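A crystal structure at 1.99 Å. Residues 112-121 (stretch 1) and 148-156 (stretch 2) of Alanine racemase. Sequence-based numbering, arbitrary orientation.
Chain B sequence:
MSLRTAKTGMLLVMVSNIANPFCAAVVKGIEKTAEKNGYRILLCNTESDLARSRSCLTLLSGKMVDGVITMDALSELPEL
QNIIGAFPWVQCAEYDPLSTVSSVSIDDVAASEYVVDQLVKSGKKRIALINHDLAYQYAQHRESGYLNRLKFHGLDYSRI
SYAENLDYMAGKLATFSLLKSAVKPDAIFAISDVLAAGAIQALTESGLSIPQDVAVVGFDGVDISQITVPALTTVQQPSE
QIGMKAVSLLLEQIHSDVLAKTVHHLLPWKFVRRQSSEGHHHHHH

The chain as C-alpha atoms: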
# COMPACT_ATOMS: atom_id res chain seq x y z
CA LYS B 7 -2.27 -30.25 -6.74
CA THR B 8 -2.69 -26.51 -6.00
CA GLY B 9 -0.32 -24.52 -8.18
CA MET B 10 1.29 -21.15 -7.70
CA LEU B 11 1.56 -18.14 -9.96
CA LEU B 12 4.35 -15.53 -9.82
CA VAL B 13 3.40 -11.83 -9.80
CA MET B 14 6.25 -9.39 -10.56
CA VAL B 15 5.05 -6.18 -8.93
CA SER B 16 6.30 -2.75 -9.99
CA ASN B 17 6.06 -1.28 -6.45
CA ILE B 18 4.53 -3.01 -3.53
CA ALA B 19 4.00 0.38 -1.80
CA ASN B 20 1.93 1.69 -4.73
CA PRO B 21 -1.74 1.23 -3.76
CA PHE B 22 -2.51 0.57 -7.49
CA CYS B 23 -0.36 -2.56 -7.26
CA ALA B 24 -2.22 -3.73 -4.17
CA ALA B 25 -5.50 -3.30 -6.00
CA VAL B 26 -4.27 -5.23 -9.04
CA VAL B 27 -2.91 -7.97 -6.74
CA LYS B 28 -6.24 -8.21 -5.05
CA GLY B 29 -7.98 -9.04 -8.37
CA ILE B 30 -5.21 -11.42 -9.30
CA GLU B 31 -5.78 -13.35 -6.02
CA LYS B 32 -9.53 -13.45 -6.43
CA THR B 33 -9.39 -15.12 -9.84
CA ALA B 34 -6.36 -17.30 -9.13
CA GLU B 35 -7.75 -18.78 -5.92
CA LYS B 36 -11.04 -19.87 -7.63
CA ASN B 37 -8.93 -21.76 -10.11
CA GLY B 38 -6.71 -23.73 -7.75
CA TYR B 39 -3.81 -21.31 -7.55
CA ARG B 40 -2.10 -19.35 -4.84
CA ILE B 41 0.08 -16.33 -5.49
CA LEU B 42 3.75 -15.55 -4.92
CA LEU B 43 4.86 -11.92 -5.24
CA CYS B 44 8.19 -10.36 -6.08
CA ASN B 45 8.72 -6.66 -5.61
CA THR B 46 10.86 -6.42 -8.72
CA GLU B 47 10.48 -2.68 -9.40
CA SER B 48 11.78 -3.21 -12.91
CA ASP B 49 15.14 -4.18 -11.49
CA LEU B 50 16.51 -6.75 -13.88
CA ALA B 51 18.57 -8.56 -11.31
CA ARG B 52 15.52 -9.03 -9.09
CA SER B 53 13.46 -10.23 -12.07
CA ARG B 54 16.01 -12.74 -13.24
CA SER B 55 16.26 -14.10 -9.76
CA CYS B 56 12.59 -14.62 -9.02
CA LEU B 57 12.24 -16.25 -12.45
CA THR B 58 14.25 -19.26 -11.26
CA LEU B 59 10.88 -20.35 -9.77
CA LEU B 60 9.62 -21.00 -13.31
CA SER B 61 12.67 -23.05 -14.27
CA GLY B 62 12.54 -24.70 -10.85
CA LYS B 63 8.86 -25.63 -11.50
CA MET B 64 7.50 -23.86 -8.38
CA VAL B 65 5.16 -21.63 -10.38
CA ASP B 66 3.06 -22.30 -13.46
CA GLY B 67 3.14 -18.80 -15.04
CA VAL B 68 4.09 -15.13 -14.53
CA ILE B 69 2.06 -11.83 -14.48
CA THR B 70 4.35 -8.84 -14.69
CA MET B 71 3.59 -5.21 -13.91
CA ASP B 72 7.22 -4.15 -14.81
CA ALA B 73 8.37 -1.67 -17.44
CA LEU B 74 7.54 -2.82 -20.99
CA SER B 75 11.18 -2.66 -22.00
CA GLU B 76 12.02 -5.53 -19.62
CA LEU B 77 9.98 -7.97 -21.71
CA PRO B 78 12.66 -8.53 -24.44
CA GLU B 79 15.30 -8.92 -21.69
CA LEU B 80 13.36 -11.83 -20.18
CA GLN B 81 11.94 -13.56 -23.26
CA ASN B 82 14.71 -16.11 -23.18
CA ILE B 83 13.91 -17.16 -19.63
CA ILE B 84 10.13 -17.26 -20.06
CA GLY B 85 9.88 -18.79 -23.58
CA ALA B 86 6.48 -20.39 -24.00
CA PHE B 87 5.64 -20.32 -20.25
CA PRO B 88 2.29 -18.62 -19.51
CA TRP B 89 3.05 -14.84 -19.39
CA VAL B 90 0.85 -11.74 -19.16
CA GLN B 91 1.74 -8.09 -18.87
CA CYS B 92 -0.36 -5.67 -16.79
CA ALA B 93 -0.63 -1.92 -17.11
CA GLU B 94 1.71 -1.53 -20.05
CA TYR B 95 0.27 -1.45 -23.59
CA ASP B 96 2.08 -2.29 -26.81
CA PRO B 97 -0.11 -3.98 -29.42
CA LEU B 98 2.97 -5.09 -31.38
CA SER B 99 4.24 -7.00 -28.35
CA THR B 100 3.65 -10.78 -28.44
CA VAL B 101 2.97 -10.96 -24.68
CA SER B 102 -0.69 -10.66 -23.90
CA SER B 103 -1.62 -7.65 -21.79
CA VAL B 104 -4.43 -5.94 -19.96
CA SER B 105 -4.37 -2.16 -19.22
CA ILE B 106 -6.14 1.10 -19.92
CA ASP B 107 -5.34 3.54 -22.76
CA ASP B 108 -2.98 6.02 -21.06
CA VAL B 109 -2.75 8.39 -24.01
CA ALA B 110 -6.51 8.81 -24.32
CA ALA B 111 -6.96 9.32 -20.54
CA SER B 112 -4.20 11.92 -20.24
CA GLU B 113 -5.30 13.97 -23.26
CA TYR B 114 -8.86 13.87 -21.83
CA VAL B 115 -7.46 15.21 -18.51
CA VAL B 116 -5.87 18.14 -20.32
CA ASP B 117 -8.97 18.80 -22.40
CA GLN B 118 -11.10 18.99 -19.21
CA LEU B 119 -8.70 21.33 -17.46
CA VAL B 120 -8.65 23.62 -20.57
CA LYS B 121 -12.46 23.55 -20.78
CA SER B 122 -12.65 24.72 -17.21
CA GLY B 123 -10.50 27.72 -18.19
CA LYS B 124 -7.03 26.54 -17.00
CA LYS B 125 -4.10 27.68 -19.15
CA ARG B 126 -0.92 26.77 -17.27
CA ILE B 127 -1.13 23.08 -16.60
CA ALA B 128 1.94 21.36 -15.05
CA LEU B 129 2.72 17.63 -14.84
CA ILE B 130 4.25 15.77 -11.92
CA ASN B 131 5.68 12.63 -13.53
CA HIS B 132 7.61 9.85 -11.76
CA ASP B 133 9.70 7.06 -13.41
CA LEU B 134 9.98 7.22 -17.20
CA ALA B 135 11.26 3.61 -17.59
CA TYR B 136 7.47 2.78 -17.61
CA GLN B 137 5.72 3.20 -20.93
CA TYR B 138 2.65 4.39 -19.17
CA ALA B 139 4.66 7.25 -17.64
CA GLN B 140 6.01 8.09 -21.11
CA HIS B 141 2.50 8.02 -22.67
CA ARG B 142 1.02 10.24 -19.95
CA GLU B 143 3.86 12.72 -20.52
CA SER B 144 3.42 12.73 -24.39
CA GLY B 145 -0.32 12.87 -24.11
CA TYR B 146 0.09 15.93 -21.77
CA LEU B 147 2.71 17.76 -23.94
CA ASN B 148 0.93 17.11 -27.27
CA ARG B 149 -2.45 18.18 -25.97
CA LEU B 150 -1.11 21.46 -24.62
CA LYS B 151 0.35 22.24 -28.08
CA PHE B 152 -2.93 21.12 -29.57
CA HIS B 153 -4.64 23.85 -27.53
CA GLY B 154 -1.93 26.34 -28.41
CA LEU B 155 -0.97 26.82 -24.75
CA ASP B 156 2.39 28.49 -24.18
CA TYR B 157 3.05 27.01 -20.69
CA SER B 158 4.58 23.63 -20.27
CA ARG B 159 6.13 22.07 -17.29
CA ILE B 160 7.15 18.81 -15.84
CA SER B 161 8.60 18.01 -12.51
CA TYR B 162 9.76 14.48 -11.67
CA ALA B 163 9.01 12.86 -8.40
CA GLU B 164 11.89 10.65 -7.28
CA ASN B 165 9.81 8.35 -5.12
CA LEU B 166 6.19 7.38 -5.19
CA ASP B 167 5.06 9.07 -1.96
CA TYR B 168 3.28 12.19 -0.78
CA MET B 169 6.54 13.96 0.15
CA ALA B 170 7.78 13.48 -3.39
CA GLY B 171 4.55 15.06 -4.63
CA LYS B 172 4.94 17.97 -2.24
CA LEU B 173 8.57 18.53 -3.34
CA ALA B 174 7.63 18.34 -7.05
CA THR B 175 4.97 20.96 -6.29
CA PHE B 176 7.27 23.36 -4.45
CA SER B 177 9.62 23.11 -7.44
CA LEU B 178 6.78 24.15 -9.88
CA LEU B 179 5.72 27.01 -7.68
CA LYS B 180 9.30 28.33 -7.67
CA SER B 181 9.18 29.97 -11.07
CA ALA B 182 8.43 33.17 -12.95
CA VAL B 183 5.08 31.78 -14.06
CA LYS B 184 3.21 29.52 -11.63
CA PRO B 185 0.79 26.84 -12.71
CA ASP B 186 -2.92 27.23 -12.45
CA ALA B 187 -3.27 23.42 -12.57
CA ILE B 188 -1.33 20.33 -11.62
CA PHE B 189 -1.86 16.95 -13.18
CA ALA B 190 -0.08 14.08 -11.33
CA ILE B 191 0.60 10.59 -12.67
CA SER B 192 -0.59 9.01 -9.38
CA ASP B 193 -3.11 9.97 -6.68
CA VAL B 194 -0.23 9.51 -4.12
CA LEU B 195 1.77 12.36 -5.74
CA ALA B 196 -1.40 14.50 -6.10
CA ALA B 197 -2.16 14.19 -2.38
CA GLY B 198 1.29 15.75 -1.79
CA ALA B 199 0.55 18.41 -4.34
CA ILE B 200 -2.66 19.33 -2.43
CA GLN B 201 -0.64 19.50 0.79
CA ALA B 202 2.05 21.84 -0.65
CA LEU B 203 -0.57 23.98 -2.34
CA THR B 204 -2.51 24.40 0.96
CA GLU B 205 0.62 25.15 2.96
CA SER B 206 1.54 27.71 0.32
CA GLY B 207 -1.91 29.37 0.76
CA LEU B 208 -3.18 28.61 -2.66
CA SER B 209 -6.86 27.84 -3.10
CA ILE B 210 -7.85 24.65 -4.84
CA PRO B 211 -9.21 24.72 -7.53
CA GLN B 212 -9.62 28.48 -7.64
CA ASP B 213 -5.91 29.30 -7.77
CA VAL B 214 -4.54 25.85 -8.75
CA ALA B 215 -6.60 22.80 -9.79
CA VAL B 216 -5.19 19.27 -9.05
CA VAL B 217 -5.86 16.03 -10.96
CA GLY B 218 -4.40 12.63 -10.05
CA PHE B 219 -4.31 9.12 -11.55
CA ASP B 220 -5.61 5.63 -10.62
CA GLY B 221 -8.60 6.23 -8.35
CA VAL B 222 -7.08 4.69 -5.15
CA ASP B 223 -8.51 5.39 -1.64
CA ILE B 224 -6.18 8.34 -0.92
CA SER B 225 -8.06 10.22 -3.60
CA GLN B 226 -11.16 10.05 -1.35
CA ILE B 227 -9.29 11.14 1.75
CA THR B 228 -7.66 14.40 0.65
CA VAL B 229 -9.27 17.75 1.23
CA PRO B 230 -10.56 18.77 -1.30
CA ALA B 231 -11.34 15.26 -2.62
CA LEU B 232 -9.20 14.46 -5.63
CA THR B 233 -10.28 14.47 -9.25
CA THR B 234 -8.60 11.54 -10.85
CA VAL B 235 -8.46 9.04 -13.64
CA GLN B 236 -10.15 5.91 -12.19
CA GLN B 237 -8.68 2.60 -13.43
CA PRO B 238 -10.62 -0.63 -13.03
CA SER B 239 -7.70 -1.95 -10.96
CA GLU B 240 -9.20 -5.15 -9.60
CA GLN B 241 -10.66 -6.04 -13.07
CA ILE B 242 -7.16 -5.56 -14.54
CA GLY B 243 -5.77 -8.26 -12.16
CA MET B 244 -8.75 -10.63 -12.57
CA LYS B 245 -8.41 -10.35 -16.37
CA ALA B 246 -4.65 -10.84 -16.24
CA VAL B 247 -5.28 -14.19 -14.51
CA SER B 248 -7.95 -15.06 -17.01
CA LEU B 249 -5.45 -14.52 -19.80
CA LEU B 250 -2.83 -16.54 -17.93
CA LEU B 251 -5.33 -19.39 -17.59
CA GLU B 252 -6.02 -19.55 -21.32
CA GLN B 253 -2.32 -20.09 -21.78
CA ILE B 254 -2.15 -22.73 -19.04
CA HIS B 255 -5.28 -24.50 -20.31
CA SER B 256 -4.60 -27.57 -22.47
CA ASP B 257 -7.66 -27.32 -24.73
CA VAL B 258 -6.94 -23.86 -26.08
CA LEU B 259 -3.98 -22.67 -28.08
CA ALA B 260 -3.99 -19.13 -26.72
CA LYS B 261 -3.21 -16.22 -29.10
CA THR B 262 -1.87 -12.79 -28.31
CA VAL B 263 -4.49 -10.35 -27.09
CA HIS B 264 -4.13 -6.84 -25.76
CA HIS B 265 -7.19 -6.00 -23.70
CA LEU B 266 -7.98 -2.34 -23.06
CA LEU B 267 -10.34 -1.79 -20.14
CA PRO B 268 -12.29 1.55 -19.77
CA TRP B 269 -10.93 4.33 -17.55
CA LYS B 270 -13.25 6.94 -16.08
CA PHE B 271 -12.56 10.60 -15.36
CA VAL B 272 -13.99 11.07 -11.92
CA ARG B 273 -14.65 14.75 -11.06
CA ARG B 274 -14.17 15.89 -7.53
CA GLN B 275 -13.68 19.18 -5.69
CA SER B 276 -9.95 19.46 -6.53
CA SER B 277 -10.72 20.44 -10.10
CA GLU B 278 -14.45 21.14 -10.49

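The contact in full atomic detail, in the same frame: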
# COMPACT_ATOMS: atom_id res chain seq x y z
N SER B 112 -4.89 10.69 -20.55
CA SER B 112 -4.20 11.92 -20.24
C SER B 112 -4.56 13.09 -21.13
O SER B 112 -4.61 14.20 -20.64
CB SER B 112 -2.69 11.75 -20.11
OG SER B 112 -2.32 10.84 -21.07
N GLU B 113 -4.87 12.86 -22.41
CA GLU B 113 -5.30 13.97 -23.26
C GLU B 113 -6.65 14.47 -22.79
O GLU B 113 -6.89 15.64 -22.86
CB GLU B 113 -5.36 13.57 -24.76
CG GLU B 113 -4.05 13.12 -25.32
CD GLU B 113 -4.14 12.76 -26.79
OE1 GLU B 113 -5.13 12.12 -27.21
OE2 GLU B 113 -3.19 13.07 -27.52
N TYR B 114 -7.54 13.56 -22.39
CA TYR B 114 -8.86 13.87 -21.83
C TYR B 114 -8.75 14.71 -20.57
O TYR B 114 -9.52 15.60 -20.39
CB TYR B 114 -9.62 12.60 -21.41
CG TYR B 114 -11.08 12.87 -21.11
CD1 TYR B 114 -11.51 13.18 -19.83
CD2 TYR B 114 -12.03 12.81 -22.14
CE1 TYR B 114 -12.88 13.42 -19.56
CE2 TYR B 114 -13.41 13.05 -21.89
CZ TYR B 114 -13.81 13.37 -20.60
OH TYR B 114 -15.16 13.58 -20.39
N VAL B 115 -7.83 14.37 -19.69
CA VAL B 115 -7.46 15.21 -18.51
C VAL B 115 -7.14 16.64 -18.89
O VAL B 115 -7.75 17.57 -18.39
CB VAL B 115 -6.36 14.58 -17.69
CG1 VAL B 115 -5.83 15.61 -16.63
CG2 VAL B 115 -6.91 13.25 -17.02
N VAL B 116 -6.20 16.81 -19.82
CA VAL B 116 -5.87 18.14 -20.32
C VAL B 116 -7.07 18.83 -20.98
O VAL B 116 -7.32 20.01 -20.72
CB VAL B 116 -4.70 18.10 -21.29
CG1 VAL B 116 -4.44 19.49 -21.88
CG2 VAL B 116 -3.48 17.58 -20.57
N ASP B 117 -7.82 18.12 -21.80
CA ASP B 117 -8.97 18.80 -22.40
C ASP B 117 -9.93 19.32 -21.34
O ASP B 117 -10.47 20.39 -21.52
CB ASP B 117 -9.76 17.90 -23.35
CG ASP B 117 -9.00 17.55 -24.58
OD1 ASP B 117 -7.95 18.17 -24.88
OD2 ASP B 117 -9.47 16.63 -25.26
N GLN B 118 -10.15 18.56 -20.24
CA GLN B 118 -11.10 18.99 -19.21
C GLN B 118 -10.58 20.19 -18.45
O GLN B 118 -11.31 21.13 -18.22
CB GLN B 118 -11.40 17.88 -18.21
CG GLN B 118 -12.04 16.65 -18.81
CD GLN B 118 -13.01 16.97 -19.88
OE1 GLN B 118 -14.06 17.56 -19.61
NE2 GLN B 118 -12.71 16.55 -21.10
N LEU B 119 -9.32 20.15 -18.04
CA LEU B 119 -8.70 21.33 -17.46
C LEU B 119 -8.81 22.58 -18.36
O LEU B 119 -9.12 23.64 -17.88
CB LEU B 119 -7.25 21.07 -17.00
CG LEU B 119 -7.11 20.05 -15.88
CD1 LEU B 119 -5.69 19.50 -15.81
CD2 LEU B 119 -7.54 20.65 -14.52
N VAL B 120 -8.56 22.46 -19.65
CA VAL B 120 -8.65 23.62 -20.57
C VAL B 120 -10.08 24.11 -20.72
O VAL B 120 -10.31 25.32 -20.76
CB VAL B 120 -8.05 23.26 -21.95
CG1 VAL B 120 -8.50 24.25 -23.11
CG2 VAL B 120 -6.54 23.17 -21.85
N LYS B 121 -11.06 23.19 -20.74
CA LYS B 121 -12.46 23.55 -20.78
C LYS B 121 -12.85 24.37 -19.57
O LYS B 121 -13.70 25.25 -19.64
CB LYS B 121 -13.36 22.29 -20.83
CG LYS B 121 -13.84 21.91 -22.23
CD LYS B 121 -14.75 20.67 -22.21
CE LYS B 121 -16.11 21.02 -21.58
NZ LYS B 121 -17.28 20.53 -22.41
N ASN B 148 1.63 16.98 -25.98
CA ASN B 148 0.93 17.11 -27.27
C ASN B 148 -0.40 17.81 -27.15
O ASN B 148 -0.80 18.57 -28.06
CB ASN B 148 0.70 15.76 -27.96
CG ASN B 148 1.99 15.04 -28.26
OD1 ASN B 148 3.04 15.66 -28.38
ND2 ASN B 148 1.92 13.72 -28.37
N ARG B 149 -1.12 17.58 -26.07
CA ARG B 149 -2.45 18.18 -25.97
C ARG B 149 -2.37 19.64 -25.60
O ARG B 149 -3.18 20.47 -25.99
CB ARG B 149 -3.29 17.37 -24.97
CG ARG B 149 -4.74 17.40 -25.22
CD ARG B 149 -5.10 16.69 -26.53
NE ARG B 149 -6.51 16.85 -26.82
CZ ARG B 149 -7.02 16.61 -28.01
NH1 ARG B 149 -6.22 16.20 -28.97
NH2 ARG B 149 -8.31 16.81 -28.24
N LEU B 150 -1.33 20.03 -24.87
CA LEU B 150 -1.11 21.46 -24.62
C LEU B 150 -0.86 22.21 -25.92
O LEU B 150 -1.36 23.30 -26.08
CB LEU B 150 0.05 21.76 -23.65
CG LEU B 150 -0.06 21.23 -22.20
CD1 LEU B 150 1.18 21.66 -21.36
CD2 LEU B 150 -1.35 21.70 -21.54
N LYS B 151 -0.03 21.63 -26.79
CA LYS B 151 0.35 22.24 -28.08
C LYS B 151 -0.89 22.22 -28.95
O LYS B 151 -1.12 23.13 -29.75
CB LYS B 151 1.41 21.41 -28.81
CG LYS B 151 2.85 21.26 -28.22
CD LYS B 151 3.35 22.56 -27.66
CE LYS B 151 3.26 22.58 -26.09
NZ LYS B 151 3.56 23.91 -25.40
N PHE B 152 -1.68 21.16 -28.84
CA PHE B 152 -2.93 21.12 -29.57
C PHE B 152 -3.86 22.29 -29.22
O PHE B 152 -4.63 22.76 -30.05
CB PHE B 152 -3.64 19.82 -29.28
CG PHE B 152 -5.01 19.75 -29.82
CD1 PHE B 152 -5.22 19.44 -31.17
CD2 PHE B 152 -6.07 19.88 -29.00
CE1 PHE B 152 -6.51 19.32 -31.68
CE2 PHE B 152 -7.36 19.77 -29.49
CZ PHE B 152 -7.59 19.49 -30.82
N HIS B 153 -3.82 22.70 -27.97
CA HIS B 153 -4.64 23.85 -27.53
C HIS B 153 -3.89 25.17 -27.64
O HIS B 153 -4.34 26.19 -27.17
CB HIS B 153 -5.13 23.61 -26.09
CG HIS B 153 -6.20 22.57 -25.99
ND1 HIS B 153 -7.43 22.70 -26.60
CD2 HIS B 153 -6.21 21.36 -25.37
CE1 HIS B 153 -8.16 21.64 -26.33
NE2 HIS B 153 -7.45 20.80 -25.60
N GLY B 154 -2.71 25.12 -28.22
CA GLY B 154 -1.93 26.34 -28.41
C GLY B 154 -1.53 27.02 -27.11
O GLY B 154 -1.42 28.21 -27.10
N LEU B 155 -1.37 26.27 -26.02
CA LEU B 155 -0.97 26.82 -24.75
C LEU B 155 0.53 27.08 -24.76
O LEU B 155 1.30 26.27 -25.23
CB LEU B 155 -1.41 25.91 -23.58
CG LEU B 155 -2.93 25.54 -23.58
CD1 LEU B 155 -3.37 24.57 -22.53
CD2 LEU B 155 -3.81 26.78 -23.43
N ASP B 156 0.97 28.19 -24.20
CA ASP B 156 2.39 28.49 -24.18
C ASP B 156 3.14 27.79 -22.99
O ASP B 156 4.34 27.42 -23.10
CB ASP B 156 2.55 29.99 -24.09
CG ASP B 156 3.98 30.45 -24.44
OD1 ASP B 156 4.84 29.62 -24.89
OD2 ASP B 156 4.24 31.64 -24.25
O HOH W 1 -3.39 15.60 -29.17

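Residues 112-121 are helical throughout. Stretch 2 is helical from 148 to 152, and His153 is the first residue to leave helical phi/psi. The two helix axes approach to 9.5 Å and run in broadly the same direction, 38° apart. The CA atoms of Glu113 and Arg149 lie 5.8 Å apart, those of Val120 and His153 8.0 Å apart, so the backbones diverge along the contact.

Asp117 is the polar centre. Its CA-to-CB bond points sideways, but the carboxylate comes nearer to stretch 2 and collects three hydrogen bonds. Asp117 OD1 accepts from Arg149 NE at 2.8 Å, as part of a salt bridge, and from His153 NE2, also at 2.8 Å. Both angles are close to straight. Asp117 OD2 accepts from Arg149 NH2 at 3.2 Å, with a more bent geometry. The carboxylate thus meets the guanidinium at its edge, where the N-H groups point, and His153 NE2 is satisfied as a donor.

Glu113 is linked to Arg149 differently. Glu113 OE1 lies 4.6 Å from Arg149 NH1, well out of the guanidinium plane, so the charges are near but no N-H points at the oxygen. A water makes the link instead. It donates to Glu113 OE2 at 3.0 Å and accepts from Arg149 NH1 at 2.9 Å. Glu113 CB also packs on Arg149 CD at 3.6 Å.

Apolar contacts lie beside these bonds. Val116 CG1 touches Leu150 CD2 at 3.8 Å and Arg149 CB at 3.9 Å. Val120 CG1 sits over one face of the His153 ring, 4.0 Å from its centroid, a CH-pi contact. Val120 CG2 meets Leu155 CD1 at 3.5 Å. Between His153 and Leu155, Gly154 has positive phi, which favours glycine. Leu155 N donates back to Leu150 O at 3.0 Å, which satisfies that amide beyond the helix.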